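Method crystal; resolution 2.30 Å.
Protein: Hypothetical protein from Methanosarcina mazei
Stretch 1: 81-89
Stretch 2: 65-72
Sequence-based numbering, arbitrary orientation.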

# COMPACT_ATOMS: atom_id res chain seq x y z
N PRO A 81 -15.71 3.10 18.13
CA PRO A 81 -15.90 3.34 16.70
C PRO A 81 -14.64 3.00 15.90
O PRO A 81 -14.67 3.02 14.67
CB PRO A 81 -16.16 4.85 16.64
CG PRO A 81 -15.36 5.40 17.78
CD PRO A 81 -15.28 4.31 18.84
N LEU A 82 -13.56 2.68 16.59
CA LEU A 82 -12.35 2.24 15.95
C LEU A 82 -12.06 0.79 16.34
O LEU A 82 -12.06 0.45 17.53
CB LEU A 82 -11.17 3.16 16.29
CG LEU A 82 -9.81 2.85 15.63
CD1 LEU A 82 -9.79 3.30 14.19
CD2 LEU A 82 -8.66 3.49 16.39
N VAL A 83 -11.86 -0.06 15.34
CA VAL A 83 -11.51 -1.48 15.50
C VAL A 83 -9.99 -1.60 15.53
O VAL A 83 -9.30 -1.00 14.69
CB VAL A 83 -12.12 -2.36 14.34
CG1 VAL A 83 -11.61 -3.80 14.37
CG2 VAL A 83 -13.67 -2.34 14.38
N SER A 84 -9.46 -2.36 16.50
CA SER A 84 -8.02 -2.52 16.72
C SER A 84 -7.39 -3.41 15.68
O SER A 84 -7.77 -4.57 15.56
CB SER A 84 -7.72 -3.07 18.13
OG SER A 84 -6.37 -3.47 18.25
N GLU A 85 -6.44 -2.87 14.95
CA GLU A 85 -5.76 -3.57 13.88
C GLU A 85 -4.88 -4.71 14.38
O GLU A 85 -4.57 -5.61 13.62
CB GLU A 85 -4.91 -2.57 13.06
CG GLU A 85 -3.80 -1.82 13.85
CD GLU A 85 -2.92 -0.95 12.95
OE1 GLU A 85 -2.99 -1.11 11.73
OE2 GLU A 85 -2.17 -0.09 13.46
N LYS A 86 -4.44 -4.64 15.64
CA LYS A 86 -3.65 -5.73 16.24
C LYS A 86 -4.56 -6.94 16.46
O LYS A 86 -4.10 -8.07 16.41
CB LYS A 86 -3.02 -5.33 17.60
CG LYS A 86 -1.92 -4.30 17.49
CD LYS A 86 -1.21 -4.11 18.82
CE LYS A 86 0.03 -3.21 18.64
NZ LYS A 86 0.67 -2.78 19.91
N LYS A 87 -5.85 -6.66 16.69
CA LYS A 87 -6.90 -7.66 16.91
C LYS A 87 -7.61 -8.12 15.64
O LYS A 87 -7.82 -9.31 15.45
CB LYS A 87 -7.93 -7.11 17.90
CG LYS A 87 -7.45 -7.13 19.34
CD LYS A 87 -8.21 -6.15 20.20
CE LYS A 87 -8.22 -6.60 21.65
NZ LYS A 87 -8.93 -5.60 22.47
N ALA A 88 -8.00 -7.17 14.79
CA ALA A 88 -8.72 -7.45 13.54
C ALA A 88 -7.88 -8.34 12.64
O ALA A 88 -6.70 -8.04 12.35
CB ALA A 88 -9.07 -6.17 12.84
N LYS A 89 -8.48 -9.46 12.22
CA LYS A 89 -7.80 -10.43 11.36
C LYS A 89 -8.28 -10.24 9.92
O LYS A 89 -9.46 -10.00 9.70
CB LYS A 89 -8.13 -11.84 11.85
CG LYS A 89 -7.47 -12.23 13.18
CD LYS A 89 -5.96 -12.55 12.99
CE LYS A 89 -5.44 -13.69 13.91
NZ LYS A 89 -4.77 -13.19 15.16
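Stretch 2 65-72: LDKIGAEG

Stretch 2 runs as a β-strand from Leu 65 to Gly 69 and then leaves the sheet as a loop. It lies beside the short strand that ends at Ser 84, and the two N-to-C directions diverge by 50° (signed crossing angle -50°), so the pairing is parallel but strongly splayed; the axes approach to 4.6 Å.

The start is quiet: Leu 65 makes no contact, and Asp 66 comes no nearer than 4.1 Å, from OD2 to Val 83 CG2. At Lys 67 the backbones engage: Val 83 N donates to Lys 67 O at 2.8 Å with an N-H...O angle of 168°, nearly linear. The side chain of Lys 67 shares a sheet face with Leu 82, its CB 4.1 Å from Leu 82 CD1, but its end leads away.

Ile 68 pairs with Val 83, with CA atoms 4.6 Å apart and both side chains on the other face, where Ile 68 CG1 packs 3.9 Å from Val 83 CB. Its CG2 extends the apolar contact to Ala 88 CB, also at 3.9 Å, and lies 3.7 Å from Glu 85 CB. Ile 68 CA further makes a CA-H...O contact with Val 83 O at 3.2 Å.

Gly 69 closes the ladder by bonding through both the N and the O of its own backbone, from the two peptide units that flank its CA: its N donates to Val 83 O at 3.0 Å (156°), and its O accepts from Glu 85 N at 3.1 Å (162°). Parallel pairing requires this alternation, one residue reaching two partners two positions apart.

Beyond the strand, Ala 70 O touches Leu 82 CD2 at 3.2 Å. The end of the Glu 71 side chain turns back, and its OE2 accepts a 2.8 Å hydrogen bond from Ser 84 OG. Gly 72 is peripheral, its N 4.4 Å from Leu 82 CD2.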

# COMPACT_ATOMS: atom_id res chain seq x y z
N LEU A 65 -19.52 -0.30 7.47
CA LEU A 65 -18.14 0.11 7.21
C LEU A 65 -17.38 0.29 8.53
O LEU A 65 -17.70 1.16 9.32
CB LEU A 65 -18.13 1.42 6.40
CG LEU A 65 -16.81 1.97 5.80
CD1 LEU A 65 -16.32 1.18 4.57
CD2 LEU A 65 -16.91 3.46 5.44
N ASP A 66 -16.39 -0.57 8.78
CA ASP A 66 -15.53 -0.46 9.98
C ASP A 66 -14.26 0.33 9.69
O ASP A 66 -13.67 0.18 8.63
CB ASP A 66 -15.11 -1.85 10.49
CG ASP A 66 -16.26 -2.62 11.14
OD1 ASP A 66 -17.33 -2.01 11.43
OD2 ASP A 66 -16.08 -3.83 11.39
N LYS A 67 -13.85 1.16 10.65
CA LYS A 67 -12.54 1.80 10.62
C LYS A 67 -11.57 0.97 11.47
O LYS A 67 -11.86 0.67 12.64
CB LYS A 67 -12.61 3.21 11.17
CG LYS A 67 -13.15 4.28 10.23
CD LYS A 67 -12.65 5.68 10.69
CE LYS A 67 -12.96 6.82 9.69
NZ LYS A 67 -14.42 7.16 9.62
N ILE A 68 -10.42 0.61 10.89
CA ILE A 68 -9.46 -0.23 11.60
C ILE A 68 -8.09 0.47 11.66
O ILE A 68 -7.58 0.90 10.63
CB ILE A 68 -9.33 -1.64 10.92
CG1 ILE A 68 -10.70 -2.30 10.75
CG2 ILE A 68 -8.36 -2.54 11.65
CD1 ILE A 68 -10.75 -3.24 9.55
N GLY A 69 -7.52 0.60 12.85
CA GLY A 69 -6.26 1.32 12.99
C GLY A 69 -5.65 1.12 14.35
O GLY A 69 -6.07 0.25 15.12
N ALA A 70 -4.64 1.92 14.65
CA ALA A 70 -3.87 1.75 15.88
C ALA A 70 -4.72 1.83 17.14
O ALA A 70 -5.65 2.64 17.24
CB ALA A 70 -2.70 2.72 15.94
N GLU A 71 -4.39 0.97 18.10
CA GLU A 71 -5.04 0.96 19.41
C GLU A 71 -5.03 2.32 20.11
O GLU A 71 -4.00 2.76 20.66
CB GLU A 71 -4.45 -0.13 20.30
CG GLU A 71 -5.20 -1.44 20.14
CD GLU A 71 -4.49 -2.61 20.79
OE1 GLU A 71 -3.48 -2.38 21.49
OE2 GLU A 71 -4.94 -3.76 20.59
N GLY A 72 -6.18 2.98 20.03
CA GLY A 72 -6.55 4.04 20.94
C GLY A 72 -7.63 3.44 21.82
O GLY A 72 -8.16 2.37 21.50